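Local coordinates for protein acid phosphatase (Bacillus anthracis, PDB 2I33) that probably hydrolyses phosphate monoesters at acid pH as a magnesium-dependent class C acid phosphatase of the HAD superfamily, at residues 31-34 and 35-39; 41-44 and 45-49; 110-113 and 114-118; 196-199 and 200-203. All coordinates share one frame; numbering follows the deposited sequence.

Interaction 1 of 4, residues 31-34 and 35-39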
ATOM      1  N   GLY A  31       0.350  11.072   2.510  1.00 27.13           N
ATOM      2  CA  GLY A  31      -0.599  10.742   3.576  1.00 26.00           C
ATOM      3  C   GLY A  31      -1.231   9.373   3.362  1.00 25.80           C
ATOM      4  O   GLY A  31      -1.599   8.690   4.302  1.00 26.98           O
ATOM      5  N   GLU A  32      -1.449   8.999   2.092  1.00 25.42           N
ATOM      6  CA  GLU A  32      -1.992   7.688   1.735  1.00 24.85           C
ATOM      7  C   GLU A  32      -1.175   6.571   2.333  1.00 25.49           C
ATOM      8  O   GLU A  32      -1.726   5.588   2.841  1.00 26.81           O
ATOM      9  CB  GLU A  32      -2.028   7.527   0.222  1.00 25.63           C
ATOM     10  CG  GLU A  32      -3.104   8.314  -0.476  1.00 26.47           C
ATOM     11  CD  GLU A  32      -2.803   9.795  -0.704  1.00 26.27           C
ATOM     12  OE1 GLU A  32      -1.730  10.295  -0.294  1.00 26.32           O
ATOM     13  OE2 GLU A  32      -3.691  10.438  -1.291  1.00 26.81           O
ATOM     14  N   MET A  33       0.141   6.738   2.284  1.00 26.51           N
ATOM     15  CA  MET A  33       1.024   5.750   2.890  1.00 26.67           C
ATOM     16  C   MET A  33       0.705   5.651   4.380  1.00 27.11           C
ATOM     17  O   MET A  33       0.513   4.598   4.917  1.00 27.35           O
ATOM     18  CB  MET A  33       2.476   6.138   2.692  1.00 27.95           C
ATOM     19  CG  MET A  33       3.472   5.281   3.428  1.00 28.45           C
ATOM     20  SD  MET A  33       3.710   5.902   5.098  1.00 29.68           S
ATOM     21  CE  MET A  33       5.266   5.122   5.544  1.00 31.62           C
ATOM     22  N   LYS A  34       0.646   6.798   5.038  1.00 26.88           N
ATOM     23  CA  LYS A  34       0.358   6.793   6.486  1.00 27.43           C
ATOM     24  C   LYS A  34      -0.979   6.126   6.763  1.00 27.16           C
ATOM     25  O   LYS A  34      -1.093   5.340   7.698  1.00 27.35           O
ATOM     26  CB  LYS A  34       0.409   8.191   7.058  1.00 28.15           C
ATOM     27  CG  LYS A  34       1.765   8.857   6.856  1.00 30.82           C
ATOM     28  CD  LYS A  34       1.732  10.290   7.336  1.00 35.54           C
ATOM     29  CE  LYS A  34       3.109  10.965   7.401  1.00 38.83           C
ATOM     30  NZ  LYS A  34       4.090  10.576   6.372  1.00 41.47           N
ATOM     31  N   ALA A  35      -1.977   6.425   5.944  1.00 26.34           N
ATOM     32  CA  ALA A  35      -3.309   5.870   6.112  1.00 26.57           C
ATOM     33  C   ALA A  35      -3.303   4.352   5.972  1.00 26.27           C
ATOM     34  O   ALA A  35      -4.038   3.631   6.669  1.00 27.27           O
ATOM     35  CB  ALA A  35      -4.245   6.463   5.123  1.00 27.45           C
ATOM     36  N   LEU A  36      -2.476   3.845   5.048  1.00 25.03           N
ATOM     37  CA  LEU A  36      -2.359   2.419   4.873  1.00 26.02           C
ATOM     38  C   LEU A  36      -1.726   1.771   6.102  1.00 26.07           C
ATOM     39  O   LEU A  36      -2.085   0.665   6.467  1.00 28.12           O
ATOM     40  CB  LEU A  36      -1.530   2.086   3.651  1.00 26.17           C
ATOM     41  CG  LEU A  36      -2.348   2.263   2.378  1.00 26.38           C
ATOM     42  CD1 LEU A  36      -1.480   2.668   1.187  1.00 27.30           C
ATOM     43  CD2 LEU A  36      -3.114   1.048   2.047  1.00 27.09           C
ATOM     44  N   TYR A  37      -0.779   2.442   6.733  1.00 26.76           N
ATOM     45  CA  TYR A  37      -0.207   1.953   7.983  1.00 26.87           C
ATOM     46  C   TYR A  37      -1.257   1.976   9.092  1.00 27.22           C
ATOM     47  O   TYR A  37      -1.424   1.001   9.799  1.00 27.69           O
ATOM     48  CB  TYR A  37       1.066   2.707   8.354  1.00 28.09           C
ATOM     49  CG  TYR A  37       2.249   2.100   7.633  1.00 26.37           C
ATOM     50  CD1 TYR A  37       2.551   2.492   6.341  1.00 28.53           C
ATOM     51  CD2 TYR A  37       2.999   1.084   8.189  1.00 28.28           C
ATOM     52  CE1 TYR A  37       3.599   1.912   5.633  1.00 28.65           C
ATOM     53  CE2 TYR A  37       4.043   0.490   7.467  1.00 27.67           C
ATOM     54  CZ  TYR A  37       4.338   0.906   6.204  1.00 27.42           C
ATOM     55  OH  TYR A  37       5.378   0.352   5.510  1.00 27.83           O
ATOM     56  N   TYR A  38      -2.005   3.051   9.215  1.00 26.85           N
ATOM     57  CA  TYR A  38      -3.082   3.030  10.224  1.00 26.49           C
ATOM     58  C   TYR A  38      -4.100   1.941   9.905  1.00 26.59           C
ATOM     59  O   TYR A  38      -4.622   1.269  10.809  1.00 27.08           O
ATOM     60  CB  TYR A  38      -3.777   4.372  10.296  1.00 26.54           C
ATOM     61  CG  TYR A  38      -2.950   5.417  10.952  1.00 26.98           C
ATOM     62  CD1 TYR A  38      -2.482   5.252  12.266  1.00 27.74           C
ATOM     63  CD2 TYR A  38      -2.694   6.627  10.322  1.00 27.95           C
ATOM     64  CE1 TYR A  38      -1.737   6.259  12.896  1.00 28.05           C
ATOM     65  CE2 TYR A  38      -1.970   7.630  10.954  1.00 28.82           C
ATOM     66  CZ  TYR A  38      -1.477   7.434  12.234  1.00 28.22           C
ATOM     67  OH  TYR A  38      -0.754   8.434  12.866  1.00 30.03           O
ATOM     68  N   GLN A  39      -4.449   1.772   8.642  1.00 26.80           N
ATOM     69  CA  GLN A  39      -5.444   0.780   8.284  1.00 27.07           C
ATOM     70  C   GLN A  39      -4.962  -0.604   8.680  1.00 27.04           C
ATOM     71  O   GLN A  39      -5.699  -1.410   9.241  1.00 27.26           O
ATOM     72  CB  GLN A  39      -5.669   0.770   6.776  1.00 26.99           C
ATOM     73  CG  GLN A  39      -6.603  -0.315   6.288  1.00 27.28           C
ATOM     74  CD  GLN A  39      -7.166   0.012   4.917  1.00 29.19           C
ATOM     75  OE1 GLN A  39      -8.096   0.818   4.802  1.00 27.23           O
ATOM     76  NE2 GLN A  39      -6.524  -0.529   3.849  1.00 27.85           N
TER
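Met-33 swings CG anti to its backbone N (chi1 173°) and then bends at chi2, while Tyr-37, one turn further on, holds CG anti to its carbonyl carbon (chi1 -84°); the thioether and the phenol ring therefore meet along one flank of the helix. Between the two side chains the methyl comes closest, Met-33 CE lying 3.6 Å from Tyr-37 CE1. The sulfur sits beside the same CD1-CE1 side of the ring, Met-33 SD lying 4.8 Å from the centroid of the Tyr-37 ring and 57° off its normal, an oblique Met-aromatic contact between residues i and i+4. Met-33 O lies near the plane of that ring, at its edge, 3.3 Å from Tyr-37 CD1, and it also takes the backbone N-H of Tyr-37. These are successive turns at the start of helix 31-54, next to the active site of the HAD fold: the side chain of Tyr-37 comes within about 7 Å of the bound magnesium. Its hydroxyl is hydrogen-bonded to Glu-68 O and to Tyr-27 OH, and its ring stacks with Phe-214, which together fix the rotation of the phenol. On another flank Leu-36 CD1 lies 3.4 Å from Glu-32 O, the oxygen that accepts the Leu-36 N-H. Glu-32 itself turns its carboxylate outward from the helix, where OE2 forms a salt bridge with Arg-196 of the second subunit.

Interaction 2 of 4, residues 41-44 and 45-49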
ATOM      1  N   TYR A  41      -2.664  -1.407  10.996  1.00 26.12           N
ATOM      2  CA  TYR A  41      -2.629  -1.558  12.450  1.00 26.70           C
ATOM      3  C   TYR A  41      -4.011  -1.554  13.076  1.00 27.36           C
ATOM      4  O   TYR A  41      -4.253  -2.280  14.063  1.00 27.98           O
ATOM      5  CB  TYR A  41      -1.658  -0.571  13.096  1.00 26.08           C
ATOM      6  CG  TYR A  41      -0.213  -0.999  12.907  1.00 26.64           C
ATOM      7  CD1 TYR A  41       0.263  -2.183  13.474  1.00 25.52           C
ATOM      8  CD2 TYR A  41       0.663  -0.249  12.112  1.00 26.37           C
ATOM      9  CE1 TYR A  41       1.553  -2.573  13.288  1.00 25.98           C
ATOM     10  CE2 TYR A  41       1.978  -0.648  11.925  1.00 27.87           C
ATOM     11  CZ  TYR A  41       2.403  -1.818  12.498  1.00 27.47           C
ATOM     12  OH  TYR A  41       3.696  -2.255  12.336  1.00 29.64           O
ATOM     13  N   ASN A  42      -4.950  -0.792  12.510  1.00 26.51           N
ATOM     14  CA  ASN A  42      -6.308  -0.865  13.018  1.00 27.53           C
ATOM     15  C   ASN A  42      -6.915  -2.247  12.812  1.00 26.99           C
ATOM     16  O   ASN A  42      -7.602  -2.779  13.680  1.00 26.85           O
ATOM     17  CB  ASN A  42      -7.194   0.173  12.352  1.00 27.10           C
ATOM     18  CG  ASN A  42      -6.861   1.579  12.779  1.00 28.89           C
ATOM     19  OD1 ASN A  42      -6.206   1.806  13.816  1.00 28.63           O
ATOM     20  ND2 ASN A  42      -7.311   2.534  11.989  1.00 28.18           N
ATOM     21  N   THR A  43      -6.692  -2.784  11.617  1.00 27.03           N
ATOM     22  CA  THR A  43      -7.236  -4.066  11.265  1.00 27.68           C
ATOM     23  C   THR A  43      -6.557  -5.107  12.143  1.00 27.79           C
ATOM     24  O   THR A  43      -7.196  -6.020  12.661  1.00 27.81           O
ATOM     25  CB  THR A  43      -7.021  -4.347   9.785  1.00 28.16           C
ATOM     26  OG1 THR A  43      -7.679  -3.314   9.034  1.00 28.33           O
ATOM     27  CG2 THR A  43      -7.564  -5.698   9.410  1.00 28.83           C
ATOM     28  N   GLY A  44      -5.259  -4.967  12.329  1.00 28.05           N
ATOM     29  CA  GLY A  44      -4.542  -5.885  13.203  1.00 27.75           C
ATOM     30  C   GLY A  44      -5.106  -5.871  14.626  1.00 27.15           C
ATOM     31  O   GLY A  44      -5.260  -6.917  15.280  1.00 27.59           O
ATOM     32  N   GLN A  45      -5.429  -4.699  15.147  1.00 27.44           N
ATOM     33  CA  GLN A  45      -5.996  -4.633  16.487  1.00 27.73           C
ATOM     34  C   GLN A  45      -7.350  -5.346  16.593  1.00 27.27           C
ATOM     35  O   GLN A  45      -7.619  -6.082  17.539  1.00 27.71           O
ATOM     36  CB  GLN A  45      -6.094  -3.194  16.962  1.00 27.51           C
ATOM     37  CG  GLN A  45      -6.447  -3.127  18.415  1.00 30.53           C
ATOM     38  CD  GLN A  45      -6.051  -1.827  19.059  1.00 35.20           C
ATOM     39  OE1 GLN A  45      -4.999  -1.253  18.734  1.00 37.92           O
ATOM     40  NE2 GLN A  45      -6.855  -1.379  20.010  1.00 35.31           N
ATOM     41  N   LEU A  46      -8.197  -5.134  15.595  1.00 27.09           N
ATOM     42  CA  LEU A  46      -9.498  -5.774  15.526  1.00 27.90           C
ATOM     43  C   LEU A  46      -9.324  -7.277  15.506  1.00 27.09           C
ATOM     44  O   LEU A  46      -9.987  -7.999  16.229  1.00 27.45           O
ATOM     45  CB  LEU A  46     -10.196  -5.347  14.249  1.00 29.34           C
ATOM     46  CG  LEU A  46     -11.554  -5.975  13.962  1.00 32.28           C
ATOM     47  CD1 LEU A  46     -12.605  -5.317  14.781  1.00 34.42           C
ATOM     48  CD2 LEU A  46     -11.850  -5.787  12.468  1.00 35.82           C
ATOM     49  N   LYS A  47      -8.400  -7.745  14.676  1.00 26.09           N
ATOM     50  CA  LYS A  47      -8.185  -9.163  14.559  1.00 27.04           C
ATOM     51  C   LYS A  47      -7.509  -9.735  15.797  1.00 26.89           C
ATOM     52  O   LYS A  47      -7.757 -10.879  16.163  1.00 27.38           O
ATOM     53  CB  LYS A  47      -7.402  -9.454  13.295  1.00 27.29           C
ATOM     54  CG  LYS A  47      -8.174  -9.091  12.027  1.00 29.07           C
ATOM     55  CD  LYS A  47      -9.378  -9.982  11.808  1.00 31.36           C
ATOM     56  CE  LYS A  47     -10.164  -9.630  10.557  1.00 32.48           C
ATOM     57  NZ  LYS A  47     -11.391 -10.444  10.445  1.00 35.10           N
ATOM     58  N   LEU A  48      -6.683  -8.933  16.462  1.00 25.95           N
ATOM     59  CA  LEU A  48      -6.092  -9.374  17.724  1.00 26.27           C
ATOM     60  C   LEU A  48      -7.194  -9.625  18.753  1.00 26.65           C
ATOM     61  O   LEU A  48      -7.258 -10.663  19.368  1.00 26.22           O
ATOM     62  CB  LEU A  48      -5.104  -8.350  18.259  1.00 27.10           C
ATOM     63  CG  LEU A  48      -4.437  -8.743  19.569  1.00 27.26           C
ATOM     64  CD1 LEU A  48      -3.674 -10.056  19.439  1.00 28.95           C
ATOM     65  CD2 LEU A  48      -3.519  -7.640  20.096  1.00 28.29           C
ATOM     66  N   ASP A  49      -8.096  -8.669  18.912  1.00 26.93           N
ATOM     67  CA  ASP A  49      -9.197  -8.857  19.844  1.00 27.22           C
ATOM     68  C   ASP A  49     -10.039 -10.094  19.528  1.00 27.01           C
ATOM     69  O   ASP A  49     -10.436 -10.824  20.419  1.00 27.02           O
ATOM     70  CB  ASP A  49     -10.096  -7.646  19.820  1.00 27.54           C
ATOM     71  CG  ASP A  49      -9.488  -6.451  20.521  1.00 29.96           C
ATOM     72  OD1 ASP A  49      -8.525  -6.610  21.310  1.00 31.53           O
ATOM     73  OD2 ASP A  49     -10.028  -5.349  20.320  1.00 32.72           O
TER
HETATM   74  O   HOH W   1      -4.030  -0.459  16.426  1.00 26.52           O
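The flat carboxamide of Gln-45 meets Tyr-41 through a water: Gln-45 OE1 accepts a hydrogen bond of 2.6 Å from it, and the same water donates weakly to Tyr-41 O. Tyr-41 O also takes the backbone N-H of Gln-45, with Gln-45 N 2.9 Å away, so one carbonyl serves both the helix and the water bridge. With CG anti to the backbone N (chi1 -170°) and the chain extended beyond it, Gln-45 carries its amide away from the helix wall to reach that water. The other flat group, the ring of Tyr-41, meets Phe-214 with the planes at about 30° and Phe-178 at about 15°. All this belongs to the middle of helix 31-54, which packs against helix 106-115 and the parallel sheet on one side and against the second subunit on another, where Asn-42 ND2 is hydrogen-bonded to Lys-204 O and Phe-207 O of that subunit and Leu-46 packs on its Leu-46. Lys-47 lies one turn beyond Thr-43 and rests its CG 3.3 Å from Thr-43 O, which accepts the Lys-47 N-H; the bend at chi2 then sends the chain off to a salt bridge with Glu-209. Leu-48 sets its CB 3.3 Å from Gly-44 O, and the same oxygen accepts the Leu-48 N-H, with Leu-48 N 2.7 Å from Gly-44 O.

Interaction 3 of 4, residues 110-113 and 114-118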
ATOM      1  N   LEU A 110       1.380  -1.812  19.318  1.00 25.83           N
ATOM      2  CA  LEU A 110       2.232  -2.680  20.090  1.00 26.14           C
ATOM      3  C   LEU A 110       2.014  -2.503  21.608  1.00 25.90           C
ATOM      4  O   LEU A 110       2.015  -3.472  22.354  1.00 26.13           O
ATOM      5  CB  LEU A 110       3.700  -2.428  19.762  1.00 26.28           C
ATOM      6  CG  LEU A 110       4.079  -2.779  18.325  1.00 27.05           C
ATOM      7  CD1 LEU A 110       5.435  -2.221  17.992  1.00 29.17           C
ATOM      8  CD2 LEU A 110       4.035  -4.277  18.127  1.00 28.30           C
ATOM      9  N   LYS A 111       1.828  -1.266  22.069  1.00 27.07           N
ATOM     10  CA  LYS A 111       1.517  -1.033  23.455  1.00 27.32           C
ATOM     11  C   LYS A 111       0.174  -1.651  23.836  1.00 26.55           C
ATOM     12  O   LYS A 111       0.027  -2.147  24.951  1.00 26.88           O
ATOM     13  CB  LYS A 111       1.533   0.455  23.786  1.00 28.14           C
ATOM     14  CG  LYS A 111       2.904   1.094  23.669  1.00 31.75           C
ATOM     15  CD  LYS A 111       3.936   0.530  24.601  1.00 36.23           C
ATOM     16  CE  LYS A 111       3.769   1.018  26.023  1.00 38.87           C
ATOM     17  NZ  LYS A 111       4.705   0.296  26.918  1.00 40.58           N
ATOM     18  N   TYR A 112      -0.797  -1.622  22.915  1.00 25.61           N
ATOM     19  CA  TYR A 112      -2.077  -2.288  23.167  1.00 26.12           C
ATOM     20  C   TYR A 112      -1.908  -3.790  23.333  1.00 25.75           C
ATOM     21  O   TYR A 112      -2.389  -4.411  24.278  1.00 25.82           O
ATOM     22  CB  TYR A 112      -3.038  -2.033  22.038  1.00 26.65           C
ATOM     23  CG  TYR A 112      -4.364  -2.720  22.230  1.00 27.09           C
ATOM     24  CD1 TYR A 112      -5.329  -2.187  23.075  1.00 27.81           C
ATOM     25  CD2 TYR A 112      -4.664  -3.899  21.555  1.00 27.56           C
ATOM     26  CE1 TYR A 112      -6.547  -2.819  23.253  1.00 29.11           C
ATOM     27  CE2 TYR A 112      -5.881  -4.530  21.740  1.00 28.91           C
ATOM     28  CZ  TYR A 112      -6.818  -3.979  22.570  1.00 27.52           C
ATOM     29  OH  TYR A 112      -8.053  -4.594  22.756  1.00 29.99           O
ATOM     30  N   THR A 113      -1.181  -4.357  22.385  1.00 25.19           N
ATOM     31  CA  THR A 113      -0.857  -5.767  22.399  1.00 26.01           C
ATOM     32  C   THR A 113      -0.213  -6.152  23.727  1.00 26.14           C
ATOM     33  O   THR A 113      -0.628  -7.127  24.372  1.00 25.69           O
ATOM     34  CB  THR A 113       0.043  -6.091  21.207  1.00 26.28           C
ATOM     35  OG1 THR A 113      -0.654  -5.797  19.989  1.00 28.04           O
ATOM     36  CG2 THR A 113       0.414  -7.538  21.229  1.00 26.93           C
ATOM     37  N   GLU A 114       0.774  -5.371  24.152  1.00 26.49           N
ATOM     38  CA  GLU A 114       1.443  -5.597  25.440  1.00 27.62           C
ATOM     39  C   GLU A 114       0.461  -5.509  26.626  1.00 27.02           C
ATOM     40  O   GLU A 114       0.558  -6.280  27.616  1.00 28.10           O
ATOM     41  CB  GLU A 114       2.563  -4.583  25.629  1.00 27.18           C
ATOM     42  CG  GLU A 114       3.297  -4.752  26.949  1.00 30.02           C
ATOM     43  CD  GLU A 114       4.455  -3.807  27.091  1.00 33.72           C
ATOM     44  OE1 GLU A 114       4.271  -2.594  26.820  1.00 36.43           O
ATOM     45  OE2 GLU A 114       5.547  -4.288  27.466  1.00 37.40           O
ATOM     46  N   SER A 115      -0.493  -4.590  26.531  1.00 26.44           N
ATOM     47  CA  SER A 115      -1.473  -4.408  27.609  1.00 26.18           C
ATOM     48  C   SER A 115      -2.391  -5.620  27.741  1.00 26.44           C
ATOM     49  O   SER A 115      -2.983  -5.823  28.793  1.00 25.92           O
ATOM     50  CB  SER A 115      -2.316  -3.158  27.419  1.00 27.18           C
ATOM     51  OG  SER A 115      -3.374  -3.382  26.512  1.00 27.78           O
ATOM     52  N   LYS A 116      -2.539  -6.382  26.660  1.00 26.11           N
ATOM     53  CA  LYS A 116      -3.405  -7.564  26.656  1.00 27.56           C
ATOM     54  C   LYS A 116      -2.662  -8.810  27.075  1.00 27.52           C
ATOM     55  O   LYS A 116      -3.235  -9.899  27.114  1.00 27.99           O
ATOM     56  CB  LYS A 116      -4.002  -7.781  25.268  1.00 27.53           C
ATOM     57  CG  LYS A 116      -4.960  -6.675  24.782  1.00 31.56           C
ATOM     58  CD  LYS A 116      -6.104  -6.488  25.766  1.00 35.62           C
ATOM     59  CE  LYS A 116      -7.470  -6.302  25.122  1.00 38.78           C
ATOM     60  NZ  LYS A 116      -8.576  -6.850  25.954  1.00 40.10           N
ATOM     61  N   GLY A 117      -1.378  -8.648  27.394  1.00 27.64           N
ATOM     62  CA  GLY A 117      -0.561  -9.755  27.818  1.00 28.14           C
ATOM     63  C   GLY A 117      -0.049 -10.629  26.690  1.00 28.21           C
ATOM     64  O   GLY A 117       0.399 -11.764  26.938  1.00 28.86           O
ATOM     65  N   VAL A 118      -0.108 -10.106  25.474  1.00 28.43           N
ATOM     66  CA  VAL A 118       0.284 -10.834  24.280  1.00 28.14           C
ATOM     67  C   VAL A 118       1.764 -10.552  24.019  1.00 28.24           C
ATOM     68  O   VAL A 118       2.199  -9.391  23.954  1.00 30.18           O
ATOM     69  CB  VAL A 118      -0.587 -10.425  23.069  1.00 28.21           C
ATOM     70  CG1 VAL A 118      -0.062 -11.027  21.755  1.00 28.48           C
ATOM     71  CG2 VAL A 118      -2.053 -10.800  23.296  1.00 28.53           C
TER
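Lys-116 lays its aliphatic chain over one face of the Tyr-112 ring, CG standing 4.1 Å from the centroid, 23° off the normal and displaced toward the rim: a CH-pi contact. The chain, kinked at chi2 and again beyond, runs on obliquely toward the phenol end of the ring, where the hydroxyl is hydrogen-bonded to Asp-49 on helix 31-54. Ser-115 folds back on the same turn. With OG between its backbone N and carbonyl carbon (chi1 81°), it donates to Tyr-112 O at 2.6 Å, in the carbonyl plane and on a lone pair. Further round the helix Lys-111 and Glu-114 run side by side, and Lys-111 NZ meets Glu-114 OE1 nearly along its C-O bond in a 2.9 Å salt bridge. Helix 106-115 ends here in a Schellman motif, Gly-117 taking the positive phi. Thr-113 O binds two amides from opposite faces of its plane: Val-118 N at 3.2 Å, closing the motif, and Lys-116 N at 3.1 Å, well above the plane. Thr-113 CG2 packs 3.6 Å from Val-118 CG1, an apolar touch across the turn that faces Leu-48, Leu-52 and the sheet. The chemistry divides accordingly: an ion pair and a short serine bond on the outer side, methyl packing within, and a carbonyl doubly bound where the helical ladder stops, so that the last turn is closed by the residues that follow it, before strand 119-125 begins.

Interaction 4 of 4, residues 196-199 and 200-203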
ATOM      1  N   ARG A 196       4.692 -16.277  -6.798  1.00 26.80           N
ATOM      2  CA  ARG A 196       4.342 -15.561  -5.568  1.00 26.67           C
ATOM      3  C   ARG A 196       3.017 -14.818  -5.762  1.00 26.73           C
ATOM      4  O   ARG A 196       2.207 -14.714  -4.848  1.00 27.92           O
ATOM      5  CB  ARG A 196       5.466 -14.614  -5.108  1.00 26.89           C
ATOM      6  CG  ARG A 196       5.766 -13.403  -6.002  1.00 26.40           C
ATOM      7  CD  ARG A 196       7.185 -12.895  -5.737  1.00 25.96           C
ATOM      8  NE  ARG A 196       7.433 -12.547  -4.330  1.00 24.92           N
ATOM      9  CZ  ARG A 196       7.124 -11.381  -3.768  1.00 26.25           C
ATOM     10  NH1 ARG A 196       6.483 -10.441  -4.450  1.00 26.68           N
ATOM     11  NH2 ARG A 196       7.380 -11.177  -2.481  1.00 26.78           N
ATOM     12  N   ASN A 197       2.780 -14.305  -6.963  1.00 26.97           N
ATOM     13  CA  ASN A 197       1.525 -13.606  -7.249  1.00 26.38           C
ATOM     14  C   ASN A 197       0.330 -14.565  -7.202  1.00 26.50           C
ATOM     15  O   ASN A 197      -0.701 -14.261  -6.605  1.00 26.60           O
ATOM     16  CB  ASN A 197       1.611 -12.895  -8.589  1.00 26.81           C
ATOM     17  CG  ASN A 197       2.517 -11.674  -8.533  1.00 27.00           C
ATOM     18  OD1 ASN A 197       3.086 -11.351  -7.481  1.00 27.59           O
ATOM     19  ND2 ASN A 197       2.638 -10.991  -9.653  1.00 30.62           N
ATOM     20  N   GLN A 198       0.492 -15.745  -7.780  1.00 26.63           N
ATOM     21  CA  GLN A 198      -0.539 -16.784  -7.680  1.00 26.87           C
ATOM     22  C   GLN A 198      -0.764 -17.173  -6.218  1.00 26.15           C
ATOM     23  O   GLN A 198      -1.894 -17.393  -5.793  1.00 25.86           O
ATOM     24  CB  GLN A 198      -0.178 -18.009  -8.499  1.00 27.80           C
ATOM     25  CG  GLN A 198      -1.288 -19.073  -8.515  1.00 28.82           C
ATOM     26  CD  GLN A 198      -2.627 -18.553  -9.044  1.00 32.88           C
ATOM     27  OE1 GLN A 198      -2.690 -17.927 -10.104  1.00 35.87           O
ATOM     28  NE2 GLN A 198      -3.703 -18.823  -8.308  1.00 33.98           N
ATOM     29  N   ALA A 199       0.318 -17.232  -5.445  1.00 26.26           N
ATOM     30  CA  ALA A 199       0.224 -17.599  -4.028  1.00 26.78           C
ATOM     31  C   ALA A 199      -0.616 -16.603  -3.255  1.00 26.54           C
ATOM     32  O   ALA A 199      -1.397 -16.947  -2.347  1.00 26.79           O
ATOM     33  CB  ALA A 199       1.612 -17.740  -3.422  1.00 27.07           C
ATOM     34  N   VAL A 200      -0.450 -15.332  -3.584  1.00 25.53           N
ATOM     35  CA  VAL A 200      -1.282 -14.321  -2.986  1.00 25.48           C
ATOM     36  C   VAL A 200      -2.765 -14.607  -3.293  1.00 25.75           C
ATOM     37  O   VAL A 200      -3.607 -14.626  -2.403  1.00 26.56           O
ATOM     38  CB  VAL A 200      -0.863 -12.929  -3.492  1.00 25.24           C
ATOM     39  CG1 VAL A 200      -1.896 -11.890  -3.117  1.00 27.55           C
ATOM     40  CG2 VAL A 200       0.493 -12.583  -2.928  1.00 24.23           C
ATOM     41  N   THR A 201      -3.076 -14.867  -4.552  1.00 26.98           N
ATOM     42  CA  THR A 201      -4.457 -15.178  -4.935  1.00 27.65           C
ATOM     43  C   THR A 201      -5.013 -16.377  -4.168  1.00 27.74           C
ATOM     44  O   THR A 201      -6.153 -16.360  -3.677  1.00 27.40           O
ATOM     45  CB  THR A 201      -4.546 -15.432  -6.442  1.00 28.74           C
ATOM     46  OG1 THR A 201      -4.062 -14.277  -7.126  1.00 31.45           O
ATOM     47  CG2 THR A 201      -5.975 -15.696  -6.867  1.00 29.55           C
ATOM     48  N   ASP A 202      -4.204 -17.418  -4.073  1.00 28.24           N
ATOM     49  CA  ASP A 202      -4.607 -18.617  -3.371  1.00 28.53           C
ATOM     50  C   ASP A 202      -4.888 -18.330  -1.895  1.00 29.13           C
ATOM     51  O   ASP A 202      -5.803 -18.928  -1.319  1.00 30.28           O
ATOM     52  CB  ASP A 202      -3.534 -19.696  -3.506  1.00 28.99           C
ATOM     53  CG  ASP A 202      -3.335 -20.150  -4.948  1.00 29.40           C
ATOM     54  OD1 ASP A 202      -4.205 -19.875  -5.809  1.00 30.15           O
ATOM     55  OD2 ASP A 202      -2.312 -20.813  -5.214  1.00 33.56           O
ATOM     56  N   SER A 203      -4.102 -17.428  -1.303  1.00 28.17           N
ATOM     57  CA  SER A 203      -4.212 -17.085   0.127  1.00 28.49           C
ATOM     58  C   SER A 203      -4.950 -15.774   0.338  1.00 27.50           C
ATOM     59  O   SER A 203      -4.804 -15.107   1.361  1.00 26.74           O
ATOM     60  CB  SER A 203      -2.832 -17.063   0.771  1.00 28.67           C
ATOM     61  OG  SER A 203      -2.390 -18.407   0.928  1.00 33.24           O
TER
HETATM   62  O   HOH W   2      -3.647 -15.275  -9.944  1.00 47.14           O
HETATM   63  O   HOH W   3      -0.891 -19.145  -1.072  1.00 31.59           O
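Gln-198 and Asp-202 make the direct side-chain bond here: Gln-198 NE2 donates to Asp-202 OD1 at 2.8 Å, with an N-H...O angle of 152°. The acceptor lies close to the plane of the amide, yet the amide nitrogen stands 38° above the carboxylate plane; the two flat groups are turned 47° from each other and their chains cross at about a right angle. The bend at chi2 turns the Gln-198 chain forward along the helix to the next turn. Its other end is held as well, since a water donates to Gln-198 OE1 at 2.8 Å and is hydrogen-bonded to Thr-201 OG1, so amide oxygen and amide nitrogen both have partners. A second water donates to Ala-199 O at 2.6 Å and is also bonded to Ser-203 OG, while Ser-203 N donates to that same carbonyl. Further out, Arg-196 packs on Asp-221 and Trp-222 of helix 221-226, and Asn-197 ND2 is hydrogen-bonded to Thr-29 O of the second subunit. The contact covers the C-terminal turns of helix 193-202, an i to i+4 polar pair with a water at the C-terminal end, in the beta-alpha-beta unit that links strands 172-179 and 211-213 of the HAD fold.

Overall arrangement
Interactions 1 and 2 follow each other along helix 31-54, their centres 15 Å apart. Interaction 1 lies nearer the metal: the side chain of Tyr-37 is about 7 Å from the magnesium held by Asp-65, Asp-67 and Asp-180, against about 10 Å for the side chain of Tyr-41 in interaction 2. Interaction 3 packs against the later turns of that helix, with centres 12 Å from interaction 2; Tyr-112 OH lies 2.5 Å from Asp-49 OD1, probably hydrogen-bonded, and Leu-48 meets Thr-113. Interaction 4 stands apart within the chain, its nearest atoms about 12 Å from interaction 2 and about 14 Å from interaction 1, yet the dimer joins it to interaction 1, because Arg-196 of one subunit pairs with Glu-32 of the other.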